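Local coordinates for extracellular solute-binding protein, family 1 (Bifidobacterium longum subsp. infantis, PDB 6FTH) that probably binds human milk oligosaccharides outside the cell and hands them to an ABC transporter for import, at residues Q153-N158 with I312-P317; A54-K59 with L354-L359; Y386-D391 with V417-D422; S460-N465 with Q504-I509. All blocks are in the same frame, centred on the assembly; numbering follows the deposited sequence.

Contact 1 (Q153-N158 with I312-P317); sequences QHMFIN and IPIPVP
I157 and I312 form an antiparallel hydrogen-bonded pair, exchanging two backbone bonds: I157 N gives its proton to I312 O at 2.9 Å, and I312 N returns one to I157 O at 3.0 Å. A third, I314 N to M155 O (2.9 Å), carries the ladder past the next pair. That pair, F156 with P313, is non-hydrogen-bonded, so the missing N-H of the proline costs no bond between the two strands. Weaker CA-H...O contacts fill in, among them P313 CA to M155 O at 3.3 Å.

The apolar contacts divide between two faces. On one, the F156 ring meets P313, its CE1 lying 4.0 Å from P313 CB, while I312 O sits near the ring plane at its edge. An alanine in place of F156 would probably open a gap beside P313, since CD1 and CE1 make the ring's contacts with the proline. On the face of I157 and I312, I157 CG2 lies against I312 CG1; it also reaches I314 CG2 at 3.6 Å. M155 works at the far end: with CG anti to the backbone N (chi1 -177°) and the chain extended beyond it, SD comes within 3.7 Å of P317 CD, tip to tip, and also touches V316 CG2.

In the sheet, strand 311-313 is an outer strand, and strand 154-158 pairs on its other side with strand 292-297, whose V294 and F296 touch M155. F156 and P313 both rest on Q300 of helix 300-304, and H154 packs against helix 423-432.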
loop_
_atom_site.group_PDB
_atom_site.type_symbol
_atom_site.label_atom_id
_atom_site.label_comp_id
_atom_site.label_asym_id
_atom_site.label_seq_id
_atom_site.Cartn_x
_atom_site.Cartn_y
_atom_site.Cartn_z
ATOM N N GLN A 153 6.760 -2.468 -1.822
ATOM C CA GLN A 153 8.002 -1.842 -1.406
ATOM C C GLN A 153 9.189 -2.563 -2.042
ATOM O O GLN A 153 9.260 -3.797 -1.998
ATOM C CB GLN A 153 8.124 -1.956 0.114
ATOM C CG GLN A 153 6.882 -1.582 0.869
ATOM C CD GLN A 153 6.411 -0.188 0.559
ATOM O OE1 GLN A 153 7.213 0.736 0.421
ATOM N NE2 GLN A 153 5.100 -0.021 0.473
ATOM N N HIS A 154 10.126 -1.800 -2.626
ATOM C CA HIS A 154 11.306 -2.371 -3.268
ATOM C C HIS A 154 12.490 -1.428 -3.137
ATOM O O HIS A 154 12.323 -0.223 -2.954
ATOM C CB HIS A 154 11.076 -2.648 -4.767
ATOM C CG HIS A 154 9.771 -3.289 -5.008
ATOM N ND1 HIS A 154 8.602 -2.567 -5.085
ATOM C CD2 HIS A 154 9.411 -4.595 -5.044
ATOM C CE1 HIS A 154 7.583 -3.395 -5.202
ATOM N NE2 HIS A 154 8.044 -4.629 -5.166
ATOM N N MET A 155 13.696 -1.991 -3.253
ATOM C CA MET A 155 14.940 -1.235 -3.248
ATOM C C MET A 155 15.588 -1.427 -4.611
ATOM O O MET A 155 15.887 -2.558 -5.001
ATOM C CB MET A 155 15.861 -1.756 -2.143
ATOM C CG MET A 155 17.160 -1.003 -2.006
ATOM S SD MET A 155 18.117 -1.692 -0.640
ATOM C CE MET A 155 19.502 -0.546 -0.546
ATOM N N PHE A 156 15.807 -0.329 -5.327
ATOM C CA PHE A 156 16.395 -0.361 -6.662
ATOM C C PHE A 156 17.836 0.130 -6.639
ATOM O O PHE A 156 18.203 1.015 -5.858
ATOM C CB PHE A 156 15.580 0.512 -7.618
ATOM C CG PHE A 156 14.149 0.081 -7.751
ATOM C CD1 PHE A 156 13.840 -1.198 -8.164
ATOM C CD2 PHE A 156 13.111 0.947 -7.442
ATOM C CE1 PHE A 156 12.506 -1.609 -8.291
ATOM C CE2 PHE A 156 11.786 0.542 -7.561
ATOM C CZ PHE A 156 11.487 -0.748 -7.967
ATOM N N ILE A 157 18.653 -0.432 -7.532
ATOM C CA ILE A 157 20.016 0.047 -7.733
ATOM C C ILE A 157 20.295 0.156 -9.225
ATOM O O ILE A 157 19.731 -0.586 -10.038
ATOM C CB ILE A 157 21.047 -0.839 -7.017
ATOM C CG1 ILE A 157 22.420 -0.166 -6.930
ATOM C CG2 ILE A 157 21.161 -2.188 -7.661
ATOM C CD1 ILE A 157 23.236 -0.736 -5.808
ATOM N N ASN A 158 21.164 1.105 -9.579
ATOM C CA ASN A 158 21.597 1.301 -10.963
ATOM C C ASN A 158 22.652 0.247 -11.267
ATOM O O ASN A 158 23.825 0.385 -10.902
ATOM C CB ASN A 158 22.107 2.715 -11.204
ATOM C CG ASN A 158 22.294 2.969 -12.672
ATOM O OD1 ASN A 158 22.826 2.100 -13.373
ATOM N ND2 ASN A 158 21.777 4.077 -13.157
ATOM N N ILE A 312 17.711 -2.384 -11.342
ATOM C CA ILE A 312 17.169 -3.663 -10.904
ATOM C C ILE A 312 16.715 -3.571 -9.453
ATOM O O ILE A 312 17.241 -2.754 -8.670
ATOM C CB ILE A 312 18.183 -4.805 -11.059
ATOM C CG1 ILE A 312 19.381 -4.610 -10.117
ATOM C CG2 ILE A 312 18.639 -4.890 -12.527
ATOM C CD1 ILE A 312 20.377 -5.764 -10.102
ATOM N N PRO A 313 15.761 -4.408 -9.045
ATOM C CA PRO A 313 15.441 -4.534 -7.623
ATOM C C PRO A 313 16.461 -5.468 -7.011
ATOM O O PRO A 313 16.788 -6.509 -7.591
ATOM C CB PRO A 313 14.052 -5.198 -7.636
ATOM C CG PRO A 313 13.724 -5.491 -9.125
ATOM C CD PRO A 313 15.019 -5.378 -9.857
ATOM N N ILE A 314 16.964 -5.099 -5.838
ATOM C CA ILE A 314 17.884 -5.977 -5.119
ATOM C C ILE A 314 17.362 -6.390 -3.753
ATOM O O ILE A 314 16.679 -5.609 -3.070
ATOM C CB ILE A 314 19.274 -5.352 -4.931
ATOM C CG1 ILE A 314 19.177 -4.014 -4.207
ATOM C CG2 ILE A 314 19.976 -5.253 -6.277
ATOM C CD1 ILE A 314 20.526 -3.482 -3.734
ATOM N N PRO A 315 17.722 -7.582 -3.297
ATOM C CA PRO A 315 17.492 -7.910 -1.889
ATOM C C PRO A 315 18.152 -6.855 -1.008
ATOM O O PRO A 315 19.193 -6.282 -1.357
ATOM C CB PRO A 315 18.183 -9.263 -1.736
ATOM C CG PRO A 315 18.217 -9.842 -3.168
ATOM C CD PRO A 315 18.432 -8.663 -4.015
ATOM N N VAL A 316 17.569 -6.598 0.156
ATOM C CA VAL A 316 18.139 -5.533 0.988
ATOM C C VAL A 316 19.467 -6.003 1.576
ATOM O O VAL A 316 19.577 -7.161 1.996
ATOM C CB VAL A 316 17.160 -5.115 2.090
ATOM C CG1 VAL A 316 17.042 -6.174 3.221
ATOM C CG2 VAL A 316 17.546 -3.734 2.671
ATOM N N PRO A 317 20.500 -5.165 1.617
ATOM C CA PRO A 317 21.739 -5.562 2.301
ATOM C C PRO A 317 21.525 -5.799 3.792
ATOM O O PRO A 317 20.730 -5.110 4.445
ATOM C CB PRO A 317 22.675 -4.371 2.046
ATOM C CG PRO A 317 22.176 -3.803 0.730
ATOM C CD PRO A 317 20.660 -3.894 0.878
#

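Contact 2 (A54-K59 with L354-L359); sequences ADCDCK and LKLANL
C56 and L356 bring the two backbones nearest, with CA atoms 6.0 Å apart where the end of helix 47-56 passes the middle of helix 350-360. D57 breaks the first helix: its phi is positive (56°) and its N bonds back to A54 O at 2.9 Å, one of the two bonds of a Schellman motif. C56 O and D55 O, in the last turn of that helix, lie on the K355 side.

The side chain of C56 lies against the L356 backbone and side chain, its SG 3.7 Å from L356 CB and 3.5 Å from L356 N. Beside it L359 lays CD1 on the helix end, 4.0 Å from D55 CB.

Helix 350-360 lies against the sheet, L356 touching V32 of strand 29-36 and A357 meeting F341 of strand 339-343, while L356 also packs on L52 of helix 47-56. This is the layered architecture expected of a solute-binding protein lobe.

K355 bends at chi3 (64°), which sends CE toward C56 O, and NZ makes a weak hydrogen bond with that oxygen at 3.1 Å. NZ also donates to water 1 at 2.6 Å, and the water in turn donates to D55 O, again at 2.6 Å. The positive charge thus sits near two carbonyls at a helix C-terminus, one reached weakly and directly and the other through water, which is likely to be electrostatically favourable. The carboxylate of D57 instead forms its salt bridge with K27, and that of D55 bonds to Y365.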
loop_
_atom_site.group_PDB
_atom_site.type_symbol
_atom_site.label_atom_id
_atom_site.label_comp_id
_atom_site.label_asym_id
_atom_site.label_seq_id
_atom_site.Cartn_x
_atom_site.Cartn_y
_atom_site.Cartn_z
ATOM N N ALA A 54 -28.575 -1.974 -16.276
ATOM C CA ALA A 54 -29.579 -2.801 -16.939
ATOM C C ALA A 54 -29.654 -4.179 -16.299
ATOM O O ALA A 54 -30.743 -4.692 -16.005
ATOM C CB ALA A 54 -29.216 -2.933 -18.415
ATOM N N ASP A 55 -28.494 -4.792 -16.059
ATOM C CA ASP A 55 -28.458 -6.139 -15.499
ATOM C C ASP A 55 -28.996 -6.170 -14.087
ATOM O O ASP A 55 -29.488 -7.205 -13.636
ATOM C CB ASP A 55 -27.028 -6.669 -15.498
ATOM C CG ASP A 55 -26.559 -7.087 -16.869
ATOM O OD1 ASP A 55 -27.338 -6.947 -17.857
ATOM O OD2 ASP A 55 -25.412 -7.569 -16.963
ATOM N N CYS A 56 -28.893 -5.064 -13.370
ATOM C CA CYS A 56 -29.462 -4.994 -12.041
ATOM C C CYS A 56 -30.973 -4.808 -12.069
ATOM O O CYS A 56 -31.626 -5.041 -11.055
ATOM C CB CYS A 56 -28.829 -3.829 -11.298
ATOM S SG CYS A 56 -28.536 -4.200 -9.564
ATOM N N ASP A 57 -31.541 -4.389 -13.199
ATOM C CA ASP A 57 -32.969 -4.101 -13.280
ATOM C C ASP A 57 -33.363 -3.062 -12.236
ATOM O O ASP A 57 -34.397 -3.170 -11.578
ATOM C CB ASP A 57 -33.799 -5.375 -13.134
ATOM C CG ASP A 57 -35.145 -5.281 -13.827
ATOM O OD1 ASP A 57 -35.342 -4.355 -14.643
ATOM O OD2 ASP A 57 -36.005 -6.139 -13.552
ATOM N N CYS A 58 -32.515 -2.053 -12.061
ATOM C CA CYS A 58 -32.765 -0.991 -11.100
ATOM C C CYS A 58 -32.332 0.321 -11.728
ATOM O O CYS A 58 -31.770 0.357 -12.822
ATOM C CB CYS A 58 -32.026 -1.235 -9.774
ATOM S SG CYS A 58 -30.246 -1.010 -9.875
ATOM N N LYS A 59 -32.624 1.411 -11.039
ATOM C CA LYS A 59 -32.139 2.722 -11.436
ATOM C C LYS A 59 -31.026 3.108 -10.478
ATOM O O LYS A 59 -31.252 3.157 -9.264
ATOM C CB LYS A 59 -33.263 3.751 -11.388
ATOM C CG LYS A 59 -32.801 5.174 -11.650
ATOM C CD LYS A 59 -32.271 5.341 -13.060
ATOM C CE LYS A 59 -31.541 6.662 -13.228
ATOM N NZ LYS A 59 -32.052 7.684 -12.272
ATOM N N LEU A 354 -27.963 -5.463 -2.912
ATOM C CA LEU A 354 -27.213 -6.711 -2.792
ATOM C C LEU A 354 -27.032 -7.383 -4.146
ATOM O O LEU A 354 -25.987 -7.986 -4.408
ATOM C CB LEU A 354 -27.919 -7.624 -1.798
ATOM C CG LEU A 354 -27.904 -7.133 -0.340
ATOM C CD1 LEU A 354 -28.872 -7.949 0.542
ATOM C CD2 LEU A 354 -26.467 -7.172 0.247
ATOM N N LYS A 355 -28.025 -7.273 -5.031
ATOM C CA LYS A 355 -27.843 -7.762 -6.391
ATOM C C LYS A 355 -26.755 -6.970 -7.102
ATOM O O LYS A 355 -25.934 -7.541 -7.835
ATOM C CB LYS A 355 -29.160 -7.677 -7.163
ATOM C CG LYS A 355 -28.973 -7.976 -8.635
ATOM C CD LYS A 355 -30.213 -8.560 -9.300
ATOM C CE LYS A 355 -31.346 -7.606 -9.299
ATOM N NZ LYS A 355 -32.356 -7.998 -10.361
ATOM N N LEU A 356 -26.723 -5.654 -6.883
ATOM C CA LEU A 356 -25.653 -4.823 -7.435
ATOM C C LEU A 356 -24.272 -5.261 -6.934
ATOM O O LEU A 356 -23.312 -5.347 -7.718
ATOM C CB LEU A 356 -25.910 -3.352 -7.090
ATOM C CG LEU A 356 -24.842 -2.339 -7.482
ATOM C CD1 LEU A 356 -24.702 -2.291 -8.997
ATOM C CD2 LEU A 356 -25.192 -0.958 -6.942
ATOM N N ALA A 357 -24.142 -5.523 -5.631
ATOM C CA ALA A 357 -22.886 -6.060 -5.110
ATOM C C ALA A 357 -22.521 -7.362 -5.805
ATOM O O ALA A 357 -21.376 -7.569 -6.228
ATOM C CB ALA A 357 -23.007 -6.308 -3.607
ATOM N N ASN A 358 -23.481 -8.270 -5.899
ATOM C CA ASN A 358 -23.184 -9.557 -6.495
ATOM C C ASN A 358 -22.667 -9.381 -7.913
ATOM O O ASN A 358 -21.729 -10.065 -8.328
ATOM C CB ASN A 358 -24.429 -10.444 -6.476
ATOM C CG ASN A 358 -24.111 -11.847 -6.876
ATOM O OD1 ASN A 358 -23.202 -12.461 -6.319
ATOM N ND2 ASN A 358 -24.791 -12.349 -7.911
ATOM N N LEU A 359 -23.267 -8.456 -8.668
ATOM C CA LEU A 359 -22.860 -8.247 -10.053
ATOM C C LEU A 359 -21.494 -7.567 -10.148
ATOM O O LEU A 359 -20.668 -7.939 -10.995
ATOM C CB LEU A 359 -23.925 -7.449 -10.800
ATOM C CG LEU A 359 -25.256 -8.185 -10.996
ATOM C CD1 LEU A 359 -26.275 -7.256 -11.616
ATOM C CD2 LEU A 359 -25.057 -9.426 -11.877
HETATM O O HOH W 1 -31.663 -8.480 -12.820
#

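Contact 3 (Y386-D391 with V417-D422); sequences YTVDED and VTIKGD
Y386 and V417 meet through two side-chain torsions: CG of Y386 stands anti to its carbonyl carbon (chi1 -60°), and CG1 of V417 is anti to its backbone N (chi1 165°). V417 CG1 lies at the ring edge, near its plane, 3.8 Å from Y386 CD2. Further along, V388 CG2 touches I419 CG2 at 4.1 Å.

The backbones run parallel, their strand axes 24° apart, and are joined by three bonds. Y386 N donates to T418 O at 2.9 Å, while the straighter pair comprises K420 N to Y386 O and V388 N to K420 O, each 2.8 Å long. These strands, with helix 390-398 between them, form a beta-alpha-beta unit.

After K420 the chain turns through G421 at positive phi. A CB there would point toward segment 386-391, only 2.9 Å from V388 O, and would also press on the carbonyl oxygen of K420; E390 OE2 already lies 3.4 Å from G421 CA. D389 and D422 then N-cap the helices that follow.

T387 and K420 run alongside one another in the same direction; water 2 donates to T387 OG1 at 2.8 Å and receives a weak bond from K420 NZ. T387 OG1 also bonds to D381.

The apolar packing of V388 and I419 on L371, with the Y386 OH bond to E363, anchors both strands to helix 363-371, whereas the weakly bonded amino end of K420 is likely to be more mobile.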
loop_
_atom_site.group_PDB
_atom_site.type_symbol
_atom_site.label_atom_id
_atom_site.label_comp_id
_atom_site.label_asym_id
_atom_site.label_seq_id
_atom_site.Cartn_x
_atom_site.Cartn_y
_atom_site.Cartn_z
ATOM N N TYR A 386 -8.085 -12.265 -20.960
ATOM C CA TYR A 386 -8.403 -10.907 -21.380
ATOM C C TYR A 386 -7.127 -10.255 -21.873
ATOM O O TYR A 386 -6.056 -10.490 -21.315
ATOM C CB TYR A 386 -8.999 -10.101 -20.222
ATOM C CG TYR A 386 -10.256 -10.736 -19.709
ATOM C CD1 TYR A 386 -11.491 -10.453 -20.280
ATOM C CD2 TYR A 386 -10.198 -11.691 -18.705
ATOM C CE1 TYR A 386 -12.631 -11.064 -19.839
ATOM C CE2 TYR A 386 -11.346 -12.309 -18.236
ATOM C CZ TYR A 386 -12.569 -11.995 -18.819
ATOM O OH TYR A 386 -13.736 -12.590 -18.404
ATOM N N THR A 387 -7.245 -9.418 -22.905
ATOM C CA THR A 387 -6.107 -8.697 -23.469
ATOM C C THR A 387 -6.371 -7.199 -23.461
ATOM O O THR A 387 -7.393 -6.732 -23.972
ATOM C CB THR A 387 -5.808 -9.158 -24.895
ATOM O OG1 THR A 387 -5.533 -10.566 -24.883
ATOM C CG2 THR A 387 -4.617 -8.399 -25.458
ATOM N N VAL A 388 -5.439 -6.464 -22.884
ATOM C CA VAL A 388 -5.487 -5.010 -22.823
ATOM C C VAL A 388 -4.725 -4.425 -24.010
ATOM O O VAL A 388 -3.610 -4.857 -24.336
ATOM C CB VAL A 388 -4.885 -4.512 -21.501
ATOM C CG1 VAL A 388 -4.883 -2.963 -21.442
ATOM C CG2 VAL A 388 -5.633 -5.086 -20.319
ATOM N N ASP A 389 -5.321 -3.418 -24.645
ATOM C CA ASP A 389 -4.613 -2.598 -25.625
ATOM C C ASP A 389 -3.768 -1.618 -24.822
ATOM O O ASP A 389 -4.275 -0.621 -24.301
ATOM C CB ASP A 389 -5.629 -1.878 -26.503
ATOM C CG ASP A 389 -4.990 -1.097 -27.632
ATOM O OD1 ASP A 389 -3.856 -0.615 -27.465
ATOM O OD2 ASP A 389 -5.649 -0.953 -28.690
ATOM N N GLU A 390 -2.482 -1.926 -24.681
ATOM C CA GLU A 390 -1.625 -1.212 -23.739
ATOM C C GLU A 390 -1.479 0.259 -24.095
ATOM O O GLU A 390 -1.546 1.125 -23.210
ATOM C CB GLU A 390 -0.258 -1.886 -23.678
ATOM C CG GLU A 390 -0.316 -3.296 -23.109
ATOM C CD GLU A 390 0.957 -4.062 -23.292
ATOM O OE1 GLU A 390 2.037 -3.436 -23.333
ATOM O OE2 GLU A 390 0.859 -5.307 -23.387
ATOM N N ASP A 391 -1.265 0.570 -25.380
ATOM C CA ASP A 391 -1.086 1.967 -25.757
ATOM C C ASP A 391 -2.370 2.754 -25.575
ATOM O O ASP A 391 -2.339 3.930 -25.189
ATOM C CB ASP A 391 -0.612 2.062 -27.205
ATOM C CG ASP A 391 0.790 1.548 -27.388
ATOM O OD1 ASP A 391 1.528 1.437 -26.375
ATOM O OD2 ASP A 391 1.163 1.264 -28.547
ATOM N N VAL A 417 -8.368 -16.251 -13.777
ATOM C CA VAL A 417 -8.378 -15.263 -14.849
ATOM C C VAL A 417 -6.947 -14.904 -15.196
ATOM O O VAL A 417 -6.111 -14.710 -14.305
ATOM C CB VAL A 417 -9.146 -14.011 -14.385
ATOM C CG1 VAL A 417 -8.873 -12.789 -15.310
ATOM C CG2 VAL A 417 -10.624 -14.327 -14.306
ATOM N N THR A 418 -6.658 -14.819 -16.494
ATOM C CA THR A 418 -5.373 -14.361 -17.004
ATOM C C THR A 418 -5.591 -13.062 -17.759
ATOM O O THR A 418 -6.522 -12.962 -18.568
ATOM C CB THR A 418 -4.751 -15.391 -17.939
ATOM O OG1 THR A 418 -4.439 -16.565 -17.172
ATOM C CG2 THR A 418 -3.469 -14.834 -18.564
ATOM N N ILE A 419 -4.745 -12.078 -17.479
ATOM C CA ILE A 419 -4.791 -10.789 -18.155
ATOM C C ILE A 419 -3.461 -10.594 -18.836
ATOM O O ILE A 419 -2.407 -10.680 -18.194
ATOM C CB ILE A 419 -5.044 -9.639 -17.173
ATOM C CG1 ILE A 419 -6.392 -9.838 -16.464
ATOM C CG2 ILE A 419 -4.999 -8.291 -17.922
ATOM C CD1 ILE A 419 -6.631 -8.899 -15.276
ATOM N N LYS A 420 -3.512 -10.323 -20.131
ATOM C CA LYS A 420 -2.349 -9.913 -20.882
ATOM C C LYS A 420 -2.421 -8.405 -21.069
ATOM O O LYS A 420 -3.455 -7.879 -21.497
ATOM C CB LYS A 420 -2.330 -10.617 -22.230
ATOM C CG LYS A 420 -1.246 -10.142 -23.154
ATOM C CD LYS A 420 -1.362 -10.940 -24.447
ATOM C CE LYS A 420 -0.476 -10.492 -25.564
ATOM N NZ LYS A 420 -0.832 -11.375 -26.742
ATOM N N GLY A 421 -1.355 -7.716 -20.701
ATOM C CA GLY A 421 -1.262 -6.291 -20.921
ATOM C C GLY A 421 -1.629 -5.395 -19.763
ATOM O O GLY A 421 -1.869 -4.200 -19.982
ATOM N N ASP A 422 -1.725 -5.922 -18.544
ATOM C CA ASP A 422 -1.805 -5.090 -17.341
ATOM C C ASP A 422 -0.361 -4.800 -17.000
ATOM O O ASP A 422 0.296 -5.538 -16.257
ATOM C CB ASP A 422 -2.506 -5.788 -16.185
ATOM C CG ASP A 422 -2.415 -5.003 -14.909
ATOM O OD1 ASP A 422 -1.937 -3.844 -14.934
ATOM O OD2 ASP A 422 -2.870 -5.529 -13.862
HETATM O O HOH W 2 -4.213 -11.701 -27.017
#

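Contact 4 (S460-N465 with Q504-I509); sequences SNTLTN and QENVKI
E505 and T462 share water 3, which donates to E505 OE2 in the short bond of 2.6 Å and lies 3.2 Å from T462 OG1. Beneath this bridge the T462 methyl faces the carboxylate, and its CG2 is 3.6 Å from E505 CD and equally far from both oxygens. That equality places the methyl opposite the middle of the group and not at one oxygen. CG2 gets there because it stands anti to the T462 backbone N, while OG1 (chi1 -64°) lies anti to the carbonyl carbon and is available to the water. The other carboxylate oxygen, E505 OE1, accepts from N466.

The segments belong to helices 457-484 and 503-518, the first and last of three successive helices near the C-terminus. Their short axes come within 9.8 Å, at 144° between N-to-C directions, an inclined antiparallel packing.

L463 and N506 pass in opposite directions at the nearest point of the backbones. L463 CD2 lies 3.4 Å from N506 CG and also touches the amide oxygen and nitrogen, a tight fit of a methyl on a polar group. N506 OD1 is fixed by ND2 of N466, which also serves E505. An alanine in place of N506 would probably deprive N466 ND2 of the acceptor OD1, leaving it E505 OE1, and open a gap beside L463 CD2, which would keep the contact with CB of that residue and those with I509.

I509 touches both T462 and L463: its CD1 is 3.7 Å from T462 CG2, and its CG2 lies 3.8 Å from L463 CD2. N506 also touches F235 of strand 235-238.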
loop_
_atom_site.group_PDB
_atom_site.type_symbol
_atom_site.label_atom_id
_atom_site.label_comp_id
_atom_site.label_asym_id
_atom_site.label_seq_id
_atom_site.Cartn_x
_atom_site.Cartn_y
_atom_site.Cartn_z
ATOM N N SER A 460 -9.089 1.316 19.086
ATOM C CA SER A 460 -8.649 2.121 17.948
ATOM C C SER A 460 -8.504 3.585 18.327
ATOM O O SER A 460 -7.519 4.234 17.965
ATOM C CB SER A 460 -9.629 1.957 16.790
ATOM O OG SER A 460 -9.541 0.661 16.240
ATOM N N ASN A 461 -9.457 4.121 19.090
ATOM C CA ASN A 461 -9.356 5.510 19.506
ATOM C C ASN A 461 -8.178 5.722 20.456
ATOM O O ASN A 461 -7.464 6.724 20.360
ATOM C CB ASN A 461 -10.685 5.974 20.113
ATOM C CG ASN A 461 -11.797 6.073 19.061
ATOM O OD1 ASN A 461 -11.539 6.284 17.884
ATOM N ND2 ASN A 461 -13.034 5.913 19.501
ATOM N N THR A 462 -7.931 4.780 21.367
ATOM C CA THR A 462 -6.747 4.903 22.210
ATOM C C THR A 462 -5.479 4.917 21.372
ATOM O O THR A 462 -4.599 5.762 21.569
ATOM C CB THR A 462 -6.687 3.754 23.211
ATOM O OG1 THR A 462 -7.823 3.846 24.090
ATOM C CG2 THR A 462 -5.401 3.820 24.020
ATOM N N LEU A 463 -5.363 3.964 20.449
ATOM C CA LEU A 463 -4.183 3.895 19.587
ATOM C C LEU A 463 -3.970 5.197 18.842
ATOM O O LEU A 463 -2.872 5.756 18.856
ATOM C CB LEU A 463 -4.318 2.747 18.594
ATOM C CG LEU A 463 -4.226 1.338 19.182
ATOM C CD1 LEU A 463 -4.559 0.356 18.099
ATOM C CD2 LEU A 463 -2.835 1.044 19.747
ATOM N N THR A 464 -5.013 5.690 18.177
ATOM C CA THR A 464 -4.870 6.884 17.350
ATOM C C THR A 464 -4.538 8.106 18.199
ATOM O O THR A 464 -3.689 8.928 17.822
ATOM C CB THR A 464 -6.151 7.104 16.543
ATOM O OG1 THR A 464 -7.243 7.325 17.425
ATOM C CG2 THR A 464 -6.461 5.932 15.688
ATOM N N ASN A 465 -5.179 8.240 19.363
ATOM C CA ASN A 465 -4.888 9.371 20.236
ATOM C C ASN A 465 -3.434 9.341 20.689
ATOM O O ASN A 465 -2.723 10.348 20.610
ATOM C CB ASN A 465 -5.829 9.384 21.443
ATOM C CG ASN A 465 -6.072 10.807 21.997
ATOM O OD1 ASN A 465 -7.015 11.500 21.589
ATOM N ND2 ASN A 465 -5.220 11.241 22.920
ATOM N N GLN A 504 3.708 1.930 25.408
ATOM C CA GLN A 504 3.598 0.561 25.921
ATOM C C GLN A 504 2.147 0.116 26.039
ATOM O O GLN A 504 1.860 -1.086 25.916
ATOM C CB GLN A 504 4.325 0.407 27.250
ATOM C CG GLN A 504 5.781 0.704 27.194
ATOM C CD GLN A 504 6.454 -0.050 26.095
ATOM O OE1 GLN A 504 6.220 -1.245 25.914
ATOM N NE2 GLN A 504 7.261 0.649 25.312
ATOM N N GLU A 505 1.213 1.053 26.250
ATOM C CA GLU A 505 -0.201 0.730 26.147
ATOM C C GLU A 505 -0.536 0.292 24.729
ATOM O O GLU A 505 -1.266 -0.683 24.511
ATOM C CB GLU A 505 -1.045 1.950 26.541
ATOM C CG GLU A 505 -2.556 1.720 26.422
ATOM C CD GLU A 505 -3.386 2.936 26.840
ATOM O OE1 GLU A 505 -2.905 4.090 26.657
ATOM O OE2 GLU A 505 -4.519 2.725 27.340
ATOM N N ASN A 506 -0.008 1.015 23.743
ATOM C CA ASN A 506 -0.267 0.662 22.354
ATOM C C ASN A 506 0.301 -0.718 22.019
ATOM O O ASN A 506 -0.340 -1.502 21.315
ATOM C CB ASN A 506 0.338 1.731 21.427
ATOM C CG ASN A 506 -0.503 2.984 21.328
ATOM O OD1 ASN A 506 -1.374 3.226 22.138
ATOM N ND2 ASN A 506 -0.264 3.766 20.280
ATOM N N VAL A 507 1.515 -1.028 22.498
ATOM C CA VAL A 507 2.070 -2.365 22.274
ATOM C C VAL A 507 1.129 -3.434 22.816
ATOM O O VAL A 507 0.832 -4.428 22.140
ATOM C CB VAL A 507 3.476 -2.476 22.889
ATOM C CG1 VAL A 507 3.934 -3.909 22.827
ATOM C CG2 VAL A 507 4.454 -1.560 22.164
ATOM N N LYS A 508 0.651 -3.244 24.045
ATOM C CA LYS A 508 -0.214 -4.240 24.657
ATOM C C LYS A 508 -1.545 -4.370 23.915
ATOM O O LYS A 508 -2.076 -5.481 23.778
ATOM C CB LYS A 508 -0.399 -3.880 26.131
ATOM C CG LYS A 508 -1.207 -4.876 26.945
ATOM C CD LYS A 508 -0.882 -4.835 28.481
ATOM C CE LYS A 508 -1.017 -3.458 29.016
ATOM N NZ LYS A 508 -0.930 -3.484 30.487
ATOM N N ILE A 509 -2.111 -3.244 23.432
ATOM C CA ILE A 509 -3.334 -3.288 22.635
ATOM C C ILE A 509 -3.124 -4.095 21.360
ATOM O O ILE A 509 -3.930 -4.974 21.026
ATOM C CB ILE A 509 -3.822 -1.859 22.329
ATOM C CG1 ILE A 509 -4.392 -1.240 23.609
ATOM C CG2 ILE A 509 -4.846 -1.867 21.206
ATOM C CD1 ILE A 509 -4.712 0.268 23.486
HETATM O O HOH W 3 -6.804 3.978 27.170
#

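Along the chain, contact 1 lies within the span bounded by the two halves of contact 2, and contacts 3 and 4 follow in turn. Contacts 1 and 2 belong to different sheets, with centres 45 Å apart on opposite sides of the chain's centre, consistent with the two lobes of a solute-binding protein. Contact 3 lies nearer contact 2 (nearest atoms about 11 Å) than contact 1 (about 13 Å). Helix 423-432, which starts just after contact 3, reaches H154 in contact 1 and so ties these regions together. Contact 4, in the C-terminal helices, stands well apart, its centre 33 Å from contact 1 and 44 Å from contact 3.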